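Local coordinates for cytoplasmic protein (Cryptococcus neoformans var. grubii serotype A, PDB 7LPO), which probably hydrolyses the beta-glucosidic bond of steryl glucosides, acting as a sterylglucosidase of glycosyl hydrolase family 5, at residues Leu77-Gly82 with Ile124-Arg129; Val734-Val737 with Arg742-Ile745; Phe214-Lys219 with Asn270-Gly275; Glu7-Thr12 with Pro18-Ser23; Val474-Tyr479 with Leu501-Gln506. All blocks are in the same frame, centred on the assembly; numbering follows the deposited sequence.

In the fold
The five contacts run from the interior of the catalytic part to the periphery of the C-terminal domain. Interaction 3 is fully buried, an aromatic edge against a loop beside the probable active site. Interaction 1 is partly buried and purely aliphatic, joining a loop to a barrel helix, while interaction 4, also buried, joins two parts of the N-terminal chain around a shared glutamate. Interactions 2 and 5 lie at the surface: the first joins two strands of different sheets through branched aliphatic side chains, the second brings an arginine against the aliphatic side of a helix. None touches another; interactions 3 and 5 come closest, about 10 Å between nearest atoms.

Interaction 1: Leu77-Gly82 with Ile124-Arg129; sequences LNLDDG and IIAVLR
Leu79 and, more loosely, Leu77 meet Ala126 and Val127 on one side of helix 118-133, an outer helix of the TIM-barrel fold that links the parallel strands 98-104 and 137-143. The contact is a worked example of how a loop without regular structure can be packed onto a barrel helix mainly by aliphatic carbons. Its tight part is a single methyl: Leu79 CD1 lies 3.7 Å from Ala126 CB and also rests on Val127 CG2, touching two successive residues of the helix at once. The side chains of Leu79 and Val127 cross at about a right angle. With its CG1 anti to the backbone N (chi1 174°), Val127 keeps CG2 beside that N, where the leucine methyl can reach it. Leu77 is the looser partner, its CD1 staying 4.3 Å from Val127 CG1. It is nevertheless buried, and Ala84 and His87 of helix 83-93 also lie against it, while Tyr101 of strand 98-104 touches Val127. The loop backbone is tied to the same helix where Leu77 O is hydrogen-bonded to Tyr123 OH. Toward solvent the character changes, for Asp80, Asp81 and Gly82 are exposed and take no part in the packing. There Asn78 folds the chain into an Asx turn: Asp80 N, lying in the plane of the Asn78 side-chain carbonyl, donates to Asn78 OD1 at 2.7 Å.

Interaction 2: Val734-Val737 with Arg742-Ile745; sequences VTIV and RVEI
The strands carrying Ile736 and Val743 run nearly antiparallel, at 160°, yet their axes come no closer than 8.9 Å, too far for backbone pairing, so that side chains alone make the contact. Ile736 CG2 meets Val743 CG2 at 4.0 Å, and Ile736 CD1 reaches along to Ile745 CG2 at 3.8 Å, so both branches of one isoleucine are used against two residues of alternate positions on the facing strand. In each pair the side chains lie alongside each other, pointing opposite ways. This is the packing of a beta-sandwich: strand 734-738 is an outermost strand of a four-stranded antiparallel sheet and pairs with 761-770, whereas 742-746 pairs with 749-753 of another sheet. A short connection takes the chain from one layer to the other, which makes the unit a beta-arch and not a hairpin. Both segments belong to the C-terminal domain of the family 5 enzymes. Val743 puts CG2 in the crowded position between its backbone N and carbonyl carbon, and that branch is the one facing Ile736. Val734 makes the slackest touch, its CG2 standing 4.5 Å from Ile745 CD1. Ile766 and Val768 of strand 761-770 also touch Ile736, and Leu750 packs on Val743 and Ile745. Arg742 has its partners outside the contact, with a salt bridge to Glu703 and a cation-pi contact with Trp753.

Interaction 3: Phe214-Lys219 with Asn270-Gly275; sequences FFFAGK and NEPGEG
The carbonyl oxygen of Gly273 meets the rim of the Phe216 ring at two neighbouring carbons, 3.2 Å from CE2 and 3.4 Å from CD2, lying near the ring plane. Next to it along the same edge, Phe216 CZ touches Pro272 CB at 3.6 Å, and so one aromatic edge spans a peptide oxygen and an aliphatic ring. With CG anti to its carbonyl carbon (chi1 -77°), Phe216 reaches out from helix 206-221 toward the loop that follows strand 263-267. One face of its ring is covered by Phe215, whose CD2 stands 3.6 Å above the centre, and Phe400 of helix 400-419 adds an edge-to-face contact. The loop carries an Asn-Glu-Pro sequence, a signature that in family 5 relatives holds the acid/base glutamate at the end of a TIM-barrel strand. Consistent with an active-site position, Glu271 OE2 is hydrogen-bonded to His452 ND1 and to a Tris molecule. Trp405 of helix 400-419 also packs on Pro272. Aromatic C-H groups carry a slight positive charge, so an edge-on approach near the ring plane probably suits the Gly273 oxygen better than the pi face would.

Interaction 4: Glu7-Thr12 with Pro18-Ser23; sequences EVSPVT and PHYIHS
The ring of Tyr20, whose hydroxyl end reaches Ser9 and Pro10, presents its edge to a second flat group: Tyr20 CD2 sits 3.6 Å above the centre of one face of the His22 imidazole, while His22 ND1 lies at the tyrosine edge, in its plane. Two residues apart on one extended run, the rings thus meet edge to face, and the phenol is directed at the preceding N-terminal loop. That loop is shaped by an ST turn at Ser9, widened to an ST motif, and the whole contact belongs to the irregular N-terminal chain that precedes strand 28-29. Tyr20 holds CG anti to its backbone N (chi1 -168°), which carries the ring across to residues 9 and 10. Tyr20 OH is 3.6 Å from Ser9 CB and equally far from Pro10 CD, and the Pro10 and Tyr20 side chains point at each other; these are contacts of an oxygen with carbon. Ser9 CB approaches the phenol ring obliquely. A polar partner of the hydroxyl lies outside both segments: Glu422 OE1 is hydrogen-bonded to Tyr20 OH and also to Ser9 OG, while Glu422 OE2 is hydrogen-bonded to Thr12 OG1. One carboxylate therefore ties together both sides of the contact. A short way along, Arg446 NH1 is hydrogen-bonded to Ile21 O and attaches the second segment to the body of the enzyme. Ser9 OG in addition accepts two backbone N-H groups, from Val11 N at 2.9 Å and, nearly straight at 172°, from Thr12 N at 3.0 Å.

Interaction 5: Val474-Tyr479 with Leu501-Gln506; sequences VIRKKY and LAVLKQ
Arg476 begins with CG anti to its carbonyl carbon (chi1 -67°) and then runs extended from CG to NE, a shape that delivers its guanidinium to Val503 and Leu504 on helix 490-512. Val503 points back at it with CG1, the branch anti to its own backbone N (chi1 167°). The meeting is close: Arg476 NH1 lies 3.3 Å from Val503 CG1, and Arg476 CZ lies 3.9 Å from the same methyl. Leu504 contributes less, its CD2 standing 4.2 Å from Arg476 NH2. Both aliphatic groups come at the guanidinium plane obliquely. Arg476 sits where helix 471-475 ends: a Schellman motif closes it, with Lys477 at positive phi as the C-prime residue, Lys478 N paired with Gly473 O, and Lys477 N hydrogen-bonded to Val474 O at 3.0 Å. Arg476 is the first residue to leave helical backbone angles. Its charge is met one residue beyond the 501-506 segment, where Asp507 OD2 forms a salt bridge with NH2, and this pairing probably limits the rotation of the guanidinium beside the methyls. Ile472 of the shorter helix packs on Val503 and Leu504 as well, so the two helices share an apolar contact next to the charged one.

Interaction 1: Leu77-Gly82 with Ile124-Arg129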
# COMPACT_ATOMS: atom_id res chain seq x y z
N LEU A 77 -7.54 -11.61 -10.90
CA LEU A 77 -8.61 -11.74 -11.88
C LEU A 77 -8.64 -13.16 -12.44
O LEU A 77 -7.60 -13.71 -12.82
CB LEU A 77 -8.41 -10.74 -13.01
CG LEU A 77 -8.61 -9.27 -12.66
CD1 LEU A 77 -8.28 -8.44 -13.89
CD2 LEU A 77 -10.02 -8.97 -12.17
N ASN A 78 -9.84 -13.74 -12.49
CA ASN A 78 -10.02 -15.06 -13.08
C ASN A 78 -10.09 -14.92 -14.60
O ASN A 78 -10.93 -14.19 -15.13
CB ASN A 78 -11.29 -15.70 -12.54
CG ASN A 78 -11.39 -17.16 -12.91
OD1 ASN A 78 -11.30 -17.52 -14.09
ND2 ASN A 78 -11.57 -18.01 -11.92
N LEU A 79 -9.18 -15.61 -15.29
CA LEU A 79 -9.09 -15.52 -16.74
C LEU A 79 -9.78 -16.69 -17.44
O LEU A 79 -9.75 -16.76 -18.67
CB LEU A 79 -7.62 -15.44 -17.17
CG LEU A 79 -6.84 -14.25 -16.59
CD1 LEU A 79 -5.35 -14.34 -16.93
CD2 LEU A 79 -7.38 -12.92 -17.07
N ASP A 80 -10.40 -17.59 -16.68
CA ASP A 80 -11.07 -18.74 -17.27
C ASP A 80 -12.58 -18.57 -17.41
O ASP A 80 -13.19 -19.28 -18.23
CB ASP A 80 -10.81 -20.00 -16.43
CG ASP A 80 -9.33 -20.37 -16.36
OD1 ASP A 80 -8.60 -20.08 -17.33
OD2 ASP A 80 -8.91 -20.95 -15.34
N ASP A 81 -13.20 -17.66 -16.66
CA ASP A 81 -14.66 -17.61 -16.56
C ASP A 81 -15.26 -16.34 -17.15
O ASP A 81 -16.47 -16.12 -17.00
CB ASP A 81 -15.09 -17.74 -15.09
CG ASP A 81 -14.59 -16.59 -14.22
OD1 ASP A 81 -14.06 -15.59 -14.76
OD2 ASP A 81 -14.71 -16.69 -12.98
N GLY A 82 -14.46 -15.51 -17.82
CA GLY A 82 -14.96 -14.29 -18.42
C GLY A 82 -15.13 -13.12 -17.48
O GLY A 82 -15.33 -11.99 -17.95
N ILE A 124 0.53 -13.64 -14.31
CA ILE A 124 0.60 -12.19 -14.14
C ILE A 124 0.73 -11.50 -15.49
O ILE A 124 0.08 -10.48 -15.74
CB ILE A 124 1.77 -11.81 -13.21
CG1 ILE A 124 1.47 -12.17 -11.76
CG2 ILE A 124 2.05 -10.33 -13.32
CD1 ILE A 124 2.69 -12.12 -10.85
N ILE A 125 1.56 -12.05 -16.37
CA ILE A 125 1.74 -11.46 -17.70
C ILE A 125 0.42 -11.45 -18.46
O ILE A 125 0.08 -10.47 -19.12
CB ILE A 125 2.83 -12.23 -18.47
CG1 ILE A 125 4.21 -11.75 -18.00
CG2 ILE A 125 2.66 -12.06 -19.97
CD1 ILE A 125 5.34 -12.68 -18.36
N ALA A 126 -0.34 -12.55 -18.37
CA ALA A 126 -1.65 -12.60 -19.02
C ALA A 126 -2.58 -11.54 -18.45
O ALA A 126 -3.32 -10.89 -19.19
CB ALA A 126 -2.26 -14.00 -18.85
N VAL A 127 -2.59 -11.38 -17.12
CA VAL A 127 -3.39 -10.32 -16.52
C VAL A 127 -2.93 -8.95 -17.02
O VAL A 127 -3.74 -8.10 -17.38
CB VAL A 127 -3.32 -10.40 -14.98
CG1 VAL A 127 -4.03 -9.20 -14.35
CG2 VAL A 127 -3.92 -11.70 -14.50
N LEU A 128 -1.61 -8.73 -17.06
CA LEU A 128 -1.11 -7.45 -17.54
C LEU A 128 -1.53 -7.20 -18.99
O LEU A 128 -1.83 -6.06 -19.36
CB LEU A 128 0.41 -7.40 -17.41
CG LEU A 128 0.90 -7.43 -15.97
CD1 LEU A 128 2.42 -7.49 -15.90
CD2 LEU A 128 0.36 -6.22 -15.19
N ARG A 129 -1.58 -8.24 -19.81
CA ARG A 129 -2.00 -8.06 -21.20
C ARG A 129 -3.43 -7.54 -21.29
O ARG A 129 -3.73 -6.66 -22.10
CB ARG A 129 -1.85 -9.37 -21.97
CG ARG A 129 -0.41 -9.68 -22.35
CD ARG A 129 -0.35 -10.53 -23.61
NE ARG A 129 0.78 -11.46 -23.59
CZ ARG A 129 2.01 -11.14 -23.98
NH1 ARG A 129 2.28 -9.92 -24.42
NH2 ARG A 129 2.97 -12.06 -23.93

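Interaction 2: Val734-Val737 with Arg742-Ile745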
# COMPACT_ATOMS: atom_id res chain seq x y z
N VAL A 734 -25.11 18.29 -18.75
CA VAL A 734 -24.34 19.22 -17.94
C VAL A 734 -24.34 20.61 -18.56
O VAL A 734 -24.55 20.78 -19.76
CB VAL A 734 -22.88 18.75 -17.74
CG1 VAL A 734 -22.79 17.44 -16.99
CG2 VAL A 734 -22.17 18.63 -19.11
N THR A 735 -24.04 21.59 -17.72
CA THR A 735 -23.75 22.96 -18.13
C THR A 735 -22.27 23.23 -17.87
O THR A 735 -21.77 22.91 -16.79
CB THR A 735 -24.62 23.96 -17.36
OG1 THR A 735 -25.97 23.90 -17.84
CG2 THR A 735 -24.07 25.38 -17.54
N ILE A 736 -21.59 23.80 -18.86
CA ILE A 736 -20.15 24.02 -18.80
C ILE A 736 -19.86 25.50 -19.00
O ILE A 736 -20.39 26.13 -19.92
CB ILE A 736 -19.42 23.18 -19.87
CG1 ILE A 736 -19.62 21.68 -19.61
CG2 ILE A 736 -17.94 23.55 -19.90
CD1 ILE A 736 -19.25 20.80 -20.78
N VAL A 737 -19.00 26.05 -18.14
CA VAL A 737 -18.58 27.45 -18.23
C VAL A 737 -17.05 27.45 -18.22
O VAL A 737 -16.43 27.14 -17.20
CB VAL A 737 -19.13 28.29 -17.07
CG1 VAL A 737 -18.67 29.74 -17.19
CG2 VAL A 737 -20.65 28.22 -17.04
N ARG A 742 -12.83 26.57 -26.18
CA ARG A 742 -14.04 25.86 -26.56
C ARG A 742 -13.98 24.43 -26.02
O ARG A 742 -12.91 23.90 -25.73
CB ARG A 742 -14.22 25.84 -28.09
CG ARG A 742 -13.17 25.02 -28.81
CD ARG A 742 -13.30 25.10 -30.34
NE ARG A 742 -12.21 24.40 -31.02
CZ ARG A 742 -12.21 23.10 -31.30
NH1 ARG A 742 -13.26 22.35 -30.98
NH2 ARG A 742 -11.17 22.55 -31.92
N VAL A 743 -15.16 23.81 -25.91
CA VAL A 743 -15.28 22.47 -25.34
C VAL A 743 -16.25 21.63 -26.16
O VAL A 743 -17.12 22.14 -26.87
CB VAL A 743 -15.76 22.51 -23.87
CG1 VAL A 743 -15.00 23.56 -23.06
CG2 VAL A 743 -17.26 22.81 -23.82
N GLU A 744 -16.10 20.31 -26.03
CA GLU A 744 -17.07 19.36 -26.56
C GLU A 744 -16.99 18.10 -25.72
O GLU A 744 -15.92 17.71 -25.26
CB GLU A 744 -16.82 19.06 -28.04
CG GLU A 744 -15.78 18.02 -28.32
CD GLU A 744 -15.77 17.57 -29.77
OE1 GLU A 744 -16.04 18.40 -30.66
OE2 GLU A 744 -15.49 16.37 -30.02
N ILE A 745 -18.14 17.46 -25.51
CA ILE A 745 -18.24 16.27 -24.68
C ILE A 745 -18.56 15.07 -25.56
O ILE A 745 -19.31 15.18 -26.54
CB ILE A 745 -19.32 16.43 -23.59
CG1 ILE A 745 -20.67 16.76 -24.22
CG2 ILE A 745 -18.95 17.53 -22.60
CD1 ILE A 745 -21.84 16.85 -23.22

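Interaction 3: Phe214-Lys219 with Asn270-Gly275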
# COMPACT_ATOMS: atom_id res chain seq x y z
N PHE A 214 17.11 -8.58 10.80
CA PHE A 214 17.90 -9.43 9.90
C PHE A 214 17.91 -8.85 8.49
O PHE A 214 18.97 -8.61 7.90
CB PHE A 214 17.32 -10.86 9.89
CG PHE A 214 17.63 -11.68 11.12
CD1 PHE A 214 18.53 -11.26 12.08
CD2 PHE A 214 17.02 -12.92 11.29
CE1 PHE A 214 18.82 -12.07 13.19
CE2 PHE A 214 17.30 -13.72 12.41
CZ PHE A 214 18.20 -13.29 13.35
N PHE A 215 16.71 -8.61 7.93
CA PHE A 215 16.58 -8.23 6.53
C PHE A 215 17.41 -6.99 6.19
O PHE A 215 18.13 -6.97 5.18
CB PHE A 215 15.11 -8.00 6.19
CG PHE A 215 14.83 -7.80 4.72
CD1 PHE A 215 14.72 -8.89 3.87
CD2 PHE A 215 14.64 -6.53 4.20
CE1 PHE A 215 14.45 -8.72 2.53
CE2 PHE A 215 14.37 -6.35 2.85
CZ PHE A 215 14.27 -7.47 2.02
N PHE A 216 17.28 -5.94 6.99
CA PHE A 216 17.87 -4.65 6.66
C PHE A 216 19.23 -4.42 7.30
O PHE A 216 19.97 -3.57 6.81
CB PHE A 216 16.95 -3.50 7.09
CG PHE A 216 15.79 -3.28 6.19
CD1 PHE A 216 15.98 -2.96 4.87
CD2 PHE A 216 14.51 -3.41 6.67
CE1 PHE A 216 14.91 -2.76 4.04
CE2 PHE A 216 13.43 -3.21 5.84
CZ PHE A 216 13.63 -2.88 4.53
N ALA A 217 19.56 -5.13 8.38
CA ALA A 217 20.76 -4.79 9.13
C ALA A 217 21.39 -5.98 9.85
O ALA A 217 22.10 -5.77 10.84
CB ALA A 217 20.44 -3.68 10.15
N GLY A 218 21.15 -7.20 9.38
CA GLY A 218 21.75 -8.37 10.02
C GLY A 218 23.26 -8.27 10.14
O GLY A 218 23.84 -8.73 11.13
N LYS A 219 23.92 -7.66 9.16
CA LYS A 219 25.39 -7.59 9.21
C LYS A 219 25.88 -6.68 10.33
O LYS A 219 27.02 -6.83 10.78
CB LYS A 219 25.94 -7.10 7.87
CG LYS A 219 25.85 -8.12 6.75
CD LYS A 219 26.42 -7.58 5.44
CE LYS A 219 25.37 -6.77 4.68
NZ LYS A 219 25.73 -6.57 3.24
N ASN A 270 6.88 -3.05 -0.23
CA ASN A 270 5.76 -2.37 0.40
C ASN A 270 5.94 -2.25 1.91
O ASN A 270 6.33 -3.21 2.57
CB ASN A 270 4.47 -3.13 0.09
CG ASN A 270 3.24 -2.43 0.64
OD1 ASN A 270 2.83 -1.39 0.12
ND2 ASN A 270 2.64 -2.99 1.69
N GLU A 271 5.67 -1.04 2.44
CA GLU A 271 5.62 -0.73 3.87
C GLU A 271 6.60 -1.54 4.70
O GLU A 271 6.21 -2.27 5.61
CB GLU A 271 4.19 -0.93 4.38
CG GLU A 271 3.20 -0.00 3.68
CD GLU A 271 1.82 0.04 4.31
OE1 GLU A 271 1.57 -0.73 5.27
OE2 GLU A 271 0.99 0.86 3.85
N PRO A 272 7.89 -1.37 4.45
CA PRO A 272 8.88 -2.25 5.09
C PRO A 272 8.96 -2.04 6.59
O PRO A 272 8.89 -0.92 7.09
CB PRO A 272 10.19 -1.84 4.41
CG PRO A 272 9.95 -0.43 3.96
CD PRO A 272 8.50 -0.38 3.55
N GLY A 273 9.13 -3.15 7.32
CA GLY A 273 9.30 -3.06 8.75
C GLY A 273 10.69 -2.60 9.14
O GLY A 273 11.67 -2.84 8.44
N GLU A 274 10.76 -1.91 10.28
CA GLU A 274 12.02 -1.40 10.81
C GLU A 274 12.63 -2.33 11.85
O GLU A 274 13.75 -2.07 12.31
CB GLU A 274 11.81 -0.00 11.42
CG GLU A 274 10.85 0.88 10.63
CD GLU A 274 10.93 2.37 11.01
OE1 GLU A 274 10.59 3.22 10.15
OE2 GLU A 274 11.33 2.69 12.15
N GLY A 275 11.93 -3.39 12.22
CA GLY A 275 12.41 -4.27 13.27
C GLY A 275 12.76 -3.51 14.53
O GLY A 275 12.02 -2.63 14.98

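Interaction 4: Glu7-Thr12 with Pro18-Ser23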
# COMPACT_ATOMS: atom_id res chain seq x y z
N GLU A 7 13.02 14.44 -26.30
CA GLU A 7 12.72 13.35 -27.21
C GLU A 7 13.47 12.07 -26.87
O GLU A 7 13.21 11.03 -27.50
CB GLU A 7 13.05 13.75 -28.65
CG GLU A 7 12.45 15.06 -29.11
CD GLU A 7 13.40 15.86 -29.97
OE1 GLU A 7 13.54 15.54 -31.17
OE2 GLU A 7 14.02 16.81 -29.45
N VAL A 8 14.41 12.11 -25.93
CA VAL A 8 15.19 10.94 -25.55
C VAL A 8 15.05 10.70 -24.05
O VAL A 8 14.88 11.64 -23.26
CB VAL A 8 16.68 11.06 -25.94
CG1 VAL A 8 16.83 11.22 -27.44
CG2 VAL A 8 17.34 12.22 -25.20
N SER A 9 15.14 9.44 -23.67
CA SER A 9 15.01 9.06 -22.27
C SER A 9 16.17 9.63 -21.45
O SER A 9 17.31 9.66 -21.93
CB SER A 9 14.98 7.54 -22.14
OG SER A 9 15.57 7.13 -20.92
N PRO A 10 15.91 10.11 -20.24
CA PRO A 10 17.02 10.54 -19.37
C PRO A 10 17.78 9.38 -18.76
O PRO A 10 18.85 9.60 -18.20
CB PRO A 10 16.31 11.37 -18.28
CG PRO A 10 14.95 10.76 -18.18
CD PRO A 10 14.60 10.21 -19.56
N VAL A 11 17.27 8.15 -18.87
CA VAL A 11 17.95 6.98 -18.30
C VAL A 11 18.91 6.36 -19.31
O VAL A 11 20.08 6.09 -19.01
CB VAL A 11 16.91 5.94 -17.82
CG1 VAL A 11 17.60 4.82 -17.06
CG2 VAL A 11 15.84 6.60 -16.95
N THR A 12 18.42 6.13 -20.54
CA THR A 12 19.18 5.44 -21.57
C THR A 12 19.69 6.35 -22.67
O THR A 12 20.63 5.97 -23.37
CB THR A 12 18.30 4.37 -22.22
OG1 THR A 12 17.24 5.04 -22.93
CG2 THR A 12 17.73 3.44 -21.16
N PRO A 18 5.76 6.78 -28.52
CA PRO A 18 4.76 7.85 -28.35
C PRO A 18 3.91 7.69 -27.10
O PRO A 18 3.27 8.66 -26.69
CB PRO A 18 3.90 7.74 -29.62
CG PRO A 18 4.40 6.50 -30.38
CD PRO A 18 5.34 5.75 -29.48
N HIS A 19 3.91 6.52 -26.47
CA HIS A 19 3.19 6.29 -25.23
C HIS A 19 4.05 6.54 -23.99
O HIS A 19 3.58 6.30 -22.87
CB HIS A 19 2.66 4.86 -25.18
CG HIS A 19 1.93 4.44 -26.42
ND1 HIS A 19 0.75 5.02 -26.81
CD2 HIS A 19 2.22 3.50 -27.35
CE1 HIS A 19 0.33 4.45 -27.93
NE2 HIS A 19 1.21 3.53 -28.28
N TYR A 20 5.28 7.00 -24.16
CA TYR A 20 6.18 7.23 -23.03
C TYR A 20 5.62 8.30 -22.11
O TYR A 20 5.17 9.35 -22.56
CB TYR A 20 7.55 7.65 -23.57
CG TYR A 20 8.71 7.67 -22.61
CD1 TYR A 20 9.45 6.53 -22.37
CD2 TYR A 20 9.12 8.85 -22.00
CE1 TYR A 20 10.54 6.54 -21.52
CE2 TYR A 20 10.20 8.87 -21.14
CZ TYR A 20 10.91 7.71 -20.91
OH TYR A 20 11.99 7.71 -20.06
N ILE A 21 5.65 8.02 -20.81
CA ILE A 21 5.27 9.00 -19.79
C ILE A 21 6.55 9.53 -19.15
O ILE A 21 7.30 8.77 -18.54
CB ILE A 21 4.34 8.40 -18.73
CG1 ILE A 21 2.96 8.12 -19.32
CG2 ILE A 21 4.25 9.34 -17.55
CD1 ILE A 21 2.08 7.24 -18.45
N HIS A 22 6.79 10.82 -19.31
CA HIS A 22 7.92 11.45 -18.63
C HIS A 22 7.63 11.60 -17.14
O HIS A 22 6.49 11.86 -16.74
CB HIS A 22 8.22 12.80 -19.28
CG HIS A 22 8.68 12.68 -20.70
ND1 HIS A 22 9.99 12.39 -21.03
CD2 HIS A 22 8.00 12.76 -21.87
CE1 HIS A 22 10.10 12.33 -22.35
NE2 HIS A 22 8.91 12.54 -22.88
N SER A 23 8.67 11.41 -16.33
CA SER A 23 8.59 11.46 -14.88
C SER A 23 9.84 12.19 -14.41
O SER A 23 10.62 11.70 -13.59
CB SER A 23 8.48 10.05 -14.29
OG SER A 23 8.03 10.11 -12.95

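Interaction 5: Val474-Tyr479 with Leu501-Gln506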
# COMPACT_ATOMS: atom_id res chain seq x y z
N VAL A 474 1.26 15.91 14.20
CA VAL A 474 1.67 15.43 15.52
C VAL A 474 2.97 14.65 15.41
O VAL A 474 3.93 14.91 16.15
CB VAL A 474 0.55 14.57 16.14
CG1 VAL A 474 1.12 13.65 17.21
CG2 VAL A 474 -0.55 15.46 16.70
N ILE A 475 3.02 13.69 14.49
CA ILE A 475 4.22 12.88 14.31
C ILE A 475 5.44 13.76 14.11
O ILE A 475 6.54 13.43 14.56
CB ILE A 475 4.03 11.93 13.11
CG1 ILE A 475 3.13 10.76 13.49
CG2 ILE A 475 5.38 11.45 12.61
CD1 ILE A 475 2.47 10.11 12.29
N ARG A 476 5.27 14.88 13.42
CA ARG A 476 6.37 15.76 13.05
C ARG A 476 6.51 16.95 13.99
O ARG A 476 7.11 17.96 13.60
CB ARG A 476 6.19 16.23 11.61
CG ARG A 476 6.34 15.07 10.63
CD ARG A 476 6.41 15.52 9.19
NE ARG A 476 6.38 14.35 8.31
CZ ARG A 476 6.60 14.38 7.00
NH1 ARG A 476 6.87 15.53 6.39
NH2 ARG A 476 6.55 13.26 6.29
N LYS A 477 5.96 16.86 15.20
CA LYS A 477 6.22 17.82 16.27
C LYS A 477 5.92 19.25 15.82
O LYS A 477 6.63 20.20 16.17
CB LYS A 477 7.66 17.69 16.77
CG LYS A 477 7.81 16.78 17.99
CD LYS A 477 8.37 15.40 17.64
CE LYS A 477 8.69 14.61 18.91
NZ LYS A 477 9.65 13.49 18.67
N LYS A 478 4.84 19.41 15.07
CA LYS A 478 4.34 20.73 14.69
C LYS A 478 3.42 21.34 15.73
O LYS A 478 3.12 22.53 15.65
CB LYS A 478 3.59 20.65 13.36
CG LYS A 478 4.31 19.84 12.28
CD LYS A 478 5.79 20.24 12.17
CE LYS A 478 5.95 21.75 12.07
NZ LYS A 478 7.35 22.17 12.38
N TYR A 479 2.96 20.54 16.69
CA TYR A 479 1.99 20.97 17.69
C TYR A 479 2.60 20.84 19.07
O TYR A 479 3.36 19.91 19.35
CB TYR A 479 0.71 20.14 17.60
CG TYR A 479 -0.02 20.25 16.29
CD1 TYR A 479 -0.59 21.44 15.88
CD2 TYR A 479 -0.16 19.14 15.46
CE1 TYR A 479 -1.28 21.54 14.68
CE2 TYR A 479 -0.84 19.23 14.27
CZ TYR A 479 -1.40 20.43 13.88
OH TYR A 479 -2.08 20.52 12.69
N LEU A 501 -2.05 15.79 3.08
CA LEU A 501 -1.55 15.33 1.79
C LEU A 501 -0.58 16.34 1.18
O LEU A 501 0.33 15.96 0.44
CB LEU A 501 -2.71 15.06 0.83
CG LEU A 501 -3.41 13.70 0.87
CD1 LEU A 501 -2.44 12.61 0.48
CD2 LEU A 501 -4.00 13.43 2.25
N ALA A 502 -0.76 17.63 1.47
CA ALA A 502 0.15 18.64 0.96
C ALA A 502 1.54 18.48 1.57
O ALA A 502 2.54 18.78 0.90
CB ALA A 502 -0.39 20.04 1.24
N VAL A 503 1.62 18.02 2.81
CA VAL A 503 2.92 17.79 3.45
C VAL A 503 3.69 16.70 2.72
O VAL A 503 4.90 16.80 2.50
CB VAL A 503 2.73 17.46 4.94
CG1 VAL A 503 4.02 16.90 5.54
CG2 VAL A 503 2.26 18.69 5.71
N LEU A 504 2.99 15.63 2.32
CA LEU A 504 3.66 14.55 1.62
C LEU A 504 4.12 14.99 0.24
O LEU A 504 5.20 14.61 -0.21
CB LEU A 504 2.73 13.34 1.49
CG LEU A 504 2.35 12.60 2.76
CD1 LEU A 504 1.49 11.40 2.36
CD2 LEU A 504 3.55 12.16 3.54
N LYS A 505 3.29 15.78 -0.45
CA LYS A 505 3.72 16.35 -1.72
C LYS A 505 5.00 17.16 -1.54
O LYS A 505 5.92 17.08 -2.36
CB LYS A 505 2.61 17.23 -2.30
CG LYS A 505 2.55 17.27 -3.82
CD LYS A 505 1.34 18.09 -4.31
CE LYS A 505 1.44 18.43 -5.79
NZ LYS A 505 0.78 19.74 -6.12
N GLN A 506 5.09 17.91 -0.44
CA GLN A 506 6.24 18.77 -0.21
C GLN A 506 7.50 17.97 0.10
O GLN A 506 8.60 18.38 -0.28
CB GLN A 506 5.93 19.75 0.92
CG GLN A 506 6.99 20.82 1.15
CD GLN A 506 7.08 21.82 0.01
OE1 GLN A 506 6.09 22.08 -0.68
NE2 GLN A 506 8.27 22.36 -0.20